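Local coordinates for VIN1 (Oscarella pearsei, PDB 6BFI), which binds actin filaments and may play a role in cell-cell adhesion, as a sponge member of the vinculin/alpha-catenin family, at residues E29-E32 with L36-D39; Q79-A84 with N117-L122; K512-I517 with I528-S533. All coordinates share one frame; numbering follows the deposited sequence.

Interaction 1. Residues E29-E32 with L36-D39; sequences EQAE and LKED
Ala31 lays its methyl group against the aliphatic middle of Lys37, CB of Ala31 standing 4.0 Å from CD of Lys37, where the chain has left helix 8-32 and turned back over its last turn. CB of Ala31 also lies 4.1 Å from the backbone O of Leu36, and so covers parts of two successive loop residues. Lys37 leaves its backbone pointing away from the helix; a bend at chi2 (64°) brings its methylenes back alongside Ala31, and from there the chain runs on straight. Its ammonium group is used beyond the contact, where NZ is hydrogen-bonded to the side chain of Gln99 and to the backbone O of Leu95 on helix 68-97.

One residue earlier, Gln30 stretches out fully, its CG anti to the backbone N, and runs side by side with Leu36. NE2 of Gln30 lies about equally far from CB of Leu36 (4.2 Å) and O of Leu36 (4.1 Å), too far for a hydrogen bond. Between the backbones, O of Gln30 is 3.7 Å from N of Leu36. At the far end of the loop, the side chain of Asp39 caps a backbone N at the turn into helix 41-59.

With no polar bond joining the two segments, the contact is loose van der Waals packing of mixed apolar and polar surface, and the lysine gains its polar hold from outside it.

Interaction 2. Residues Q79-A84 with N117-L122; sequences QEVQQA and NGMSDL
Helices 68-97 and 102-145 pass each other nearly antiparallel, the axes of their short segments 8.5 Å apart at 156°, with the CA atoms of Val81 and Gly118 only 4.5 Å from each other. This is the antiparallel packing of a helical bundle, the architecture of the vinculin family, and it illustrates how a glycine lets two helices draw close. Val81 is the side chain at the centre. CB of Val81 rests over the backbone of Gly118, 3.9 Å from the glycine C, in a place where a side chain at Gly118 would collide with it.

From that point the two methyls of Val81 part. CG1, set between the backbone N and carbonyl carbon (chi1 63°), reaches Leu122 one turn farther along the partner helix; the two side chains cross at about a right angle. CG2 of Val81 takes the position anti to its own backbone N and lies 3.7 Å from the backbone N of Met119, with the CG methylene of Met119 at 4.1 Å. Val81 thus touches three residues, Gly118, Met119 and Leu122, within one turn of the facing helix.

Helix 41-59 packs beside this pair, bringing Val51 to Val81, Leu54 to Met119 and Val55 to Leu122, while Val13 and Val17 of helix 8-32 also touch Met119. Trimming Val81 to an alanine here would probably open a gap between the helices and leave the Leu122 side chain and the Met119 methylene without their valine neighbour. The tightest point between the side chains is CG1 of Val81 against CD1 of Leu122, at 3.6 Å.

Interaction 3. Residues K512-I517 with I528-S533; sequences KEAKRI and IAKASS
A helical hairpin, helix 496-519 followed after a short loop by helix 524-550, brings Glu513 and Ala514 up to Lys530 near its turn. The lysine does most of the bridging. Its first torsion sets CG anti to the backbone N (chi1 -153°), and bends at each of the next three torsions fold the chain across the side of the facing helix. Close to its base, CG of Lys530 passes 4.2 Å from the methyl CB of Ala514. At the end, NZ of Lys530 comes to 3.3 Å from CG of Glu513, meeting the methylene part of the glutamate and not its carboxylate.

Glu513 starts toward the second helix but bends at chi2 (54°), which carries its carboxylate away from the hairpin partner. There OE1 of Glu513 forms a salt bridge with NH1 of Arg516, one turn on in the same helix, at 2.8 Å; the N-H...O angle is a bent 128°, so the hydrogen bond is weak. Arg516 NH1 also pairs with Glu522 in the connecting loop. On the inner side, Ala514 packs against Phe595 of helix 589-615, and Lys530 also touches Asp510.

Opposite charges therefore lie near each other without joining: OE1 of Glu513 and NZ of Lys530 are 5.2 Å apart. Their attraction is probably a general electrostatic one, while direct contact rests on the lysine NZ against the glutamate CG and on the lysine CG against the alanine methyl.

In the fold
Along the chain the three contacts follow in series, each closing before the next opens. Interactions 1 and 2 lie on the same side of the chain's centre, about 27 Å apart between centres: interaction 1 sits at the link between helices 8-32 and 41-59, and interaction 2 joins helices 68-97 and 102-145. Because helices 8-32 and 41-59 also pack on the residues of interaction 2, these two contacts belong to one N-terminal bundle. Interaction 3 lies on the other side, about 89 Å from interaction 1 and 79 Å from interaction 2, centre to centre, in a different bundle that includes helices 496-519, 524-550, 572-584 and 589-615.

Interaction 1. Residues E29-E32 with L36-D39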
loop_
_atom_site.group_PDB
_atom_site.type_symbol
_atom_site.label_atom_id
_atom_site.label_comp_id
_atom_site.label_asym_id
_atom_site.label_seq_id
_atom_site.Cartn_x
_atom_site.Cartn_y
_atom_site.Cartn_z
ATOM N N GLU A 29 -14.721 -2.572 -41.408
ATOM C CA GLU A 29 -13.558 -1.914 -41.989
ATOM C C GLU A 29 -12.765 -2.847 -42.893
ATOM O O GLU A 29 -12.038 -2.370 -43.772
ATOM C CB GLU A 29 -12.661 -1.349 -40.888
ATOM C CG GLU A 29 -13.168 -0.036 -40.312
ATOM C CD GLU A 29 -12.044 0.869 -39.849
ATOM O OE1 GLU A 29 -12.135 1.410 -38.726
ATOM O OE2 GLU A 29 -11.063 1.033 -40.608
ATOM N N GLN A 30 -12.894 -4.162 -42.702
ATOM C CA GLN A 30 -12.240 -5.113 -43.592
ATOM C C GLN A 30 -12.891 -5.120 -44.968
ATOM O O GLN A 30 -12.206 -5.327 -45.976
ATOM C CB GLN A 30 -12.271 -6.509 -42.971
ATOM C CG GLN A 30 -11.607 -7.593 -43.802
ATOM C CD GLN A 30 -11.500 -8.907 -43.053
ATOM O OE1 GLN A 30 -11.123 -8.938 -41.880
ATOM N NE2 GLN A 30 -11.840 -10.002 -43.725
ATOM N N ALA A 31 -14.203 -4.895 -45.032
ATOM C CA ALA A 31 -14.884 -4.754 -46.313
ATOM C C ALA A 31 -14.817 -3.333 -46.854
ATOM O O ALA A 31 -14.890 -3.137 -48.073
ATOM C CB ALA A 31 -16.347 -5.190 -46.188
ATOM N N GLU A 32 -14.677 -2.338 -45.975
ATOM C CA GLU A 32 -14.526 -0.959 -46.427
ATOM C C GLU A 32 -13.218 -0.773 -47.184
ATOM O O GLU A 32 -13.178 -0.086 -48.211
ATOM C CB GLU A 32 -14.597 -0.005 -45.235
ATOM C CG GLU A 32 -14.515 1.469 -45.605
ATOM C CD GLU A 32 -15.811 1.999 -46.191
ATOM O OE1 GLU A 32 -16.886 1.479 -45.822
ATOM O OE2 GLU A 32 -15.754 2.933 -47.018
ATOM N N LEU A 36 -12.212 -8.351 -48.134
ATOM C CA LEU A 36 -13.124 -9.471 -48.341
ATOM C C LEU A 36 -14.480 -9.174 -47.715
ATOM O O LEU A 36 -14.564 -8.851 -46.526
ATOM C CB LEU A 36 -12.546 -10.764 -47.762
ATOM C CG LEU A 36 -13.412 -12.016 -47.927
ATOM C CD1 LEU A 36 -13.888 -12.162 -49.363
ATOM C CD2 LEU A 36 -12.646 -13.252 -47.494
ATOM N N LYS A 37 -15.546 -9.277 -48.507
ATOM C CA LYS A 37 -16.890 -8.994 -48.016
ATOM C C LYS A 37 -17.329 -10.085 -47.048
ATOM O O LYS A 37 -17.475 -11.249 -47.435
ATOM C CB LYS A 37 -17.867 -8.888 -49.185
ATOM C CG LYS A 37 -19.268 -8.460 -48.786
ATOM C CD LYS A 37 -19.267 -7.058 -48.200
ATOM C CE LYS A 37 -20.671 -6.613 -47.830
ATOM N NZ LYS A 37 -20.676 -5.246 -47.242
ATOM N N GLU A 38 -17.541 -9.711 -45.791
ATOM C CA GLU A 38 -17.956 -10.640 -44.751
ATOM C C GLU A 38 -19.417 -10.396 -44.400
ATOM O O GLU A 38 -19.835 -9.245 -44.230
ATOM C CB GLU A 38 -17.081 -10.492 -43.505
ATOM C CG GLU A 38 -16.194 -11.693 -43.224
ATOM C CD GLU A 38 -16.989 -12.952 -42.938
ATOM O OE1 GLU A 38 -17.248 -13.724 -43.885
ATOM O OE2 GLU A 38 -17.362 -13.166 -41.764
ATOM N N ASP A 39 -20.187 -11.476 -44.295
ATOM C CA ASP A 39 -21.587 -11.385 -43.902
ATOM C C ASP A 39 -21.676 -11.295 -42.383
ATOM O O ASP A 39 -21.284 -12.230 -41.676
ATOM C CB ASP A 39 -22.368 -12.587 -44.425
ATOM C CG ASP A 39 -23.845 -12.516 -44.086
ATOM O OD1 ASP A 39 -24.371 -11.393 -43.932
ATOM O OD2 ASP A 39 -24.482 -13.586 -43.974
#

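Interaction 2. Residues Q79-A84 with N117-L122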
loop_
_atom_site.group_PDB
_atom_site.type_symbol
_atom_site.label_atom_id
_atom_site.label_comp_id
_atom_site.label_asym_id
_atom_site.label_seq_id
_atom_site.Cartn_x
_atom_site.Cartn_y
_atom_site.Cartn_z
ATOM N N GLN A 79 -36.110 -1.888 -23.147
ATOM C CA GLN A 79 -36.460 -1.416 -24.482
ATOM C C GLN A 79 -35.269 -0.761 -25.172
ATOM O O GLN A 79 -35.108 -0.890 -26.392
ATOM C CB GLN A 79 -37.634 -0.441 -24.392
ATOM C CG GLN A 79 -38.300 -0.116 -25.719
ATOM C CD GLN A 79 -39.555 0.721 -25.541
ATOM O OE1 GLN A 79 -39.670 1.492 -24.587
ATOM N NE2 GLN A 79 -40.508 0.566 -26.455
ATOM N N GLU A 80 -34.422 -0.068 -24.408
ATOM C CA GLU A 80 -33.231 0.548 -24.985
ATOM C C GLU A 80 -32.321 -0.501 -25.614
ATOM O O GLU A 80 -32.019 -0.449 -26.817
ATOM C CB GLU A 80 -32.486 1.336 -23.904
ATOM C CG GLU A 80 -31.323 2.168 -24.418
ATOM C CD GLU A 80 -31.773 3.457 -25.075
ATOM O OE1 GLU A 80 -32.950 3.839 -24.895
ATOM O OE2 GLU A 80 -30.948 4.091 -25.768
ATOM N N VAL A 81 -31.880 -1.476 -24.813
ATOM C CA VAL A 81 -30.906 -2.444 -25.313
ATOM C C VAL A 81 -31.513 -3.302 -26.421
ATOM O O VAL A 81 -30.831 -3.653 -27.396
ATOM C CB VAL A 81 -30.351 -3.293 -24.151
ATOM C CG1 VAL A 81 -31.449 -4.110 -23.496
ATOM C CG2 VAL A 81 -29.219 -4.187 -24.632
ATOM N N GLN A 82 -32.806 -3.634 -26.312
ATOM C CA GLN A 82 -33.448 -4.381 -27.390
ATOM C C GLN A 82 -33.479 -3.565 -28.677
ATOM O O GLN A 82 -33.285 -4.108 -29.774
ATOM C CB GLN A 82 -34.860 -4.803 -26.979
ATOM C CG GLN A 82 -34.888 -6.014 -26.057
ATOM C CD GLN A 82 -36.293 -6.485 -25.746
ATOM O OE1 GLN A 82 -37.025 -5.840 -24.991
ATOM N NE2 GLN A 82 -36.679 -7.617 -26.323
ATOM N N GLN A 83 -33.708 -2.253 -28.563
ATOM C CA GLN A 83 -33.676 -1.397 -29.744
ATOM C C GLN A 83 -32.283 -1.367 -30.364
ATOM O O GLN A 83 -32.145 -1.343 -31.593
ATOM C CB GLN A 83 -34.137 0.015 -29.383
ATOM C CG GLN A 83 -34.263 0.942 -30.579
ATOM C CD GLN A 83 -35.157 0.370 -31.664
ATOM O OE1 GLN A 83 -36.368 0.236 -31.483
ATOM N NE2 GLN A 83 -34.560 0.023 -32.797
ATOM N N ALA A 84 -31.238 -1.376 -29.530
ATOM C CA ALA A 84 -29.880 -1.433 -30.067
ATOM C C ALA A 84 -29.636 -2.737 -30.822
ATOM O O ALA A 84 -29.012 -2.739 -31.895
ATOM C CB ALA A 84 -28.860 -1.266 -28.943
ATOM N N ASN A 117 -23.576 -0.352 -23.686
ATOM C CA ASN A 117 -24.114 0.519 -22.645
ATOM C C ASN A 117 -25.452 0.002 -22.130
ATOM O O ASN A 117 -25.728 0.057 -20.925
ATOM C CB ASN A 117 -24.254 1.946 -23.175
ATOM C CG ASN A 117 -22.913 2.618 -23.409
ATOM O OD1 ASN A 117 -21.910 2.258 -22.793
ATOM N ND2 ASN A 117 -22.892 3.604 -24.298
ATOM N N GLY A 118 -26.285 -0.526 -23.029
ATOM C CA GLY A 118 -27.596 -1.009 -22.629
ATOM C C GLY A 118 -27.530 -2.226 -21.728
ATOM O O GLY A 118 -28.251 -2.306 -20.728
ATOM N N MET A 119 -26.680 -3.198 -22.071
ATOM C CA MET A 119 -26.465 -4.328 -21.171
ATOM C C MET A 119 -25.932 -3.854 -19.827
ATOM O O MET A 119 -26.380 -4.324 -18.768
ATOM C CB MET A 119 -25.507 -5.338 -21.802
ATOM C CG MET A 119 -26.155 -6.253 -22.831
ATOM S SD MET A 119 -24.967 -7.337 -23.649
ATOM C CE MET A 119 -25.706 -8.943 -23.355
ATOM N N SER A 120 -24.988 -2.906 -19.850
ATOM C CA SER A 120 -24.461 -2.359 -18.605
ATOM C C SER A 120 -25.576 -1.810 -17.723
ATOM O O SER A 120 -25.650 -2.127 -16.532
ATOM C CB SER A 120 -23.433 -1.268 -18.897
ATOM O OG SER A 120 -23.055 -0.617 -17.696
ATOM N N ASP A 121 -26.457 -0.982 -18.292
ATOM C CA ASP A 121 -27.544 -0.415 -17.498
ATOM C C ASP A 121 -28.504 -1.498 -17.021
ATOM O O ASP A 121 -28.987 -1.453 -15.880
ATOM C CB ASP A 121 -28.289 0.646 -18.308
ATOM C CG ASP A 121 -27.400 1.806 -18.705
ATOM O OD1 ASP A 121 -26.411 2.071 -17.992
ATOM O OD2 ASP A 121 -27.694 2.456 -19.731
ATOM N N LEU A 122 -28.785 -2.481 -17.884
ATOM C CA LEU A 122 -29.681 -3.574 -17.517
ATOM C C LEU A 122 -29.191 -4.292 -16.267
ATOM O O LEU A 122 -29.968 -4.549 -15.340
ATOM C CB LEU A 122 -29.813 -4.556 -18.680
ATOM C CG LEU A 122 -31.188 -4.639 -19.339
ATOM C CD1 LEU A 122 -31.246 -5.813 -20.301
ATOM C CD2 LEU A 122 -32.267 -4.756 -18.281
#

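Interaction 3. Residues K512-I517 with I528-S533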
loop_
_atom_site.group_PDB
_atom_site.type_symbol
_atom_site.label_atom_id
_atom_site.label_comp_id
_atom_site.label_asym_id
_atom_site.label_seq_id
_atom_site.Cartn_x
_atom_site.Cartn_y
_atom_site.Cartn_z
ATOM N N LYS A 512 29.090 -2.168 29.295
ATOM C CA LYS A 512 30.276 -1.618 29.943
ATOM C C LYS A 512 29.900 -0.857 31.210
ATOM O O LYS A 512 30.512 -1.046 32.269
ATOM C CB LYS A 512 31.039 -0.711 28.974
ATOM C CG LYS A 512 31.724 0.475 29.644
ATOM C CD LYS A 512 32.924 0.970 28.854
ATOM C CE LYS A 512 34.113 0.034 29.016
ATOM N NZ LYS A 512 35.359 0.599 28.425
ATOM N N GLU A 513 28.881 0.001 31.121
ATOM C CA GLU A 513 28.460 0.764 32.292
ATOM C C GLU A 513 27.938 -0.156 33.389
ATOM O O GLU A 513 28.164 0.094 34.578
ATOM C CB GLU A 513 27.400 1.790 31.892
ATOM C CG GLU A 513 26.998 2.747 33.004
ATOM C CD GLU A 513 28.187 3.459 33.622
ATOM O OE1 GLU A 513 28.305 3.442 34.866
ATOM O OE2 GLU A 513 29.003 4.027 32.864
ATOM N N ALA A 514 27.252 -1.238 33.008
ATOM C CA ALA A 514 26.727 -2.170 34.000
ATOM C C ALA A 514 27.849 -2.934 34.692
ATOM O O ALA A 514 27.773 -3.200 35.898
ATOM C CB ALA A 514 25.740 -3.137 33.347
ATOM N N LYS A 515 28.894 -3.306 33.948
ATOM C CA LYS A 515 30.054 -3.933 34.574
ATOM C C LYS A 515 30.763 -2.957 35.503
ATOM O O LYS A 515 31.242 -3.346 36.577
ATOM C CB LYS A 515 31.015 -4.455 33.505
ATOM C CG LYS A 515 30.477 -5.626 32.696
ATOM C CD LYS A 515 31.539 -6.196 31.762
ATOM C CE LYS A 515 31.956 -5.187 30.700
ATOM N NZ LYS A 515 32.931 -5.766 29.732
ATOM N N ARG A 516 30.835 -1.683 35.108
ATOM C CA ARG A 516 31.421 -0.664 35.975
ATOM C C ARG A 516 30.634 -0.532 37.273
ATOM O O ARG A 516 31.215 -0.467 38.363
ATOM C CB ARG A 516 31.477 0.674 35.240
ATOM C CG ARG A 516 31.848 1.849 36.125
ATOM C CD ARG A 516 31.559 3.173 35.439
ATOM N NE ARG A 516 31.770 4.301 36.340
ATOM C CZ ARG A 516 30.845 4.777 37.166
ATOM N NH1 ARG A 516 29.641 4.223 37.206
ATOM N NH2 ARG A 516 31.124 5.807 37.955
ATOM N N ILE A 517 29.303 -0.490 37.175
ATOM C CA ILE A 517 28.466 -0.390 38.367
ATOM C C ILE A 517 28.550 -1.668 39.193
ATOM O O ILE A 517 28.372 -1.641 40.417
ATOM C CB ILE A 517 27.016 -0.058 37.959
ATOM C CG1 ILE A 517 26.968 1.279 37.219
ATOM C CG2 ILE A 517 26.097 -0.009 39.171
ATOM C CD1 ILE A 517 25.605 1.623 36.660
ATOM N N ILE A 528 20.226 -3.119 38.188
ATOM C CA ILE A 528 19.052 -3.808 37.653
ATOM C C ILE A 528 18.437 -3.007 36.515
ATOM O O ILE A 528 17.946 -3.577 35.533
ATOM C CB ILE A 528 18.022 -4.090 38.763
ATOM C CG1 ILE A 528 17.829 -2.862 39.653
ATOM C CG2 ILE A 528 18.431 -5.306 39.571
ATOM C CD1 ILE A 528 16.885 -3.089 40.816
ATOM N N ALA A 529 18.448 -1.676 36.624
ATOM C CA ALA A 529 17.918 -0.846 35.548
ATOM C C ALA A 529 18.727 -1.027 34.270
ATOM O O ALA A 529 18.172 -1.319 33.202
ATOM C CB ALA A 529 17.903 0.621 35.978
ATOM N N LYS A 530 20.050 -0.872 34.366
ATOM C CA LYS A 530 20.899 -1.003 33.187
ATOM C C LYS A 530 20.863 -2.424 32.637
ATOM O O LYS A 530 20.843 -2.628 31.417
ATOM C CB LYS A 530 22.327 -0.585 33.531
ATOM C CG LYS A 530 23.126 -0.053 32.350
ATOM C CD LYS A 530 22.353 1.032 31.615
ATOM C CE LYS A 530 23.256 2.183 31.204
ATOM N NZ LYS A 530 23.729 2.961 32.382
ATOM N N ALA A 531 20.834 -3.422 33.525
ATOM C CA ALA A 531 20.808 -4.813 33.087
ATOM C C ALA A 531 19.516 -5.139 32.347
ATOM O O ALA A 531 19.539 -5.778 31.287
ATOM C CB ALA A 531 20.991 -5.743 34.287
ATOM N N SER A 532 18.373 -4.709 32.891
ATOM C CA SER A 532 17.106 -4.971 32.217
ATOM C C SER A 532 16.999 -4.188 30.915
ATOM O O SER A 532 16.403 -4.677 29.949
ATOM C CB SER A 532 15.929 -4.648 33.144
ATOM O OG SER A 532 15.900 -3.277 33.499
ATOM N N SER A 533 17.573 -2.982 30.866
ATOM C CA SER A 533 17.659 -2.260 29.601
ATOM C C SER A 533 18.451 -3.055 28.569
ATOM O O SER A 533 18.058 -3.135 27.396
ATOM C CB SER A 533 18.292 -0.887 29.823
ATOM O OG SER A 533 18.671 -0.298 28.592
#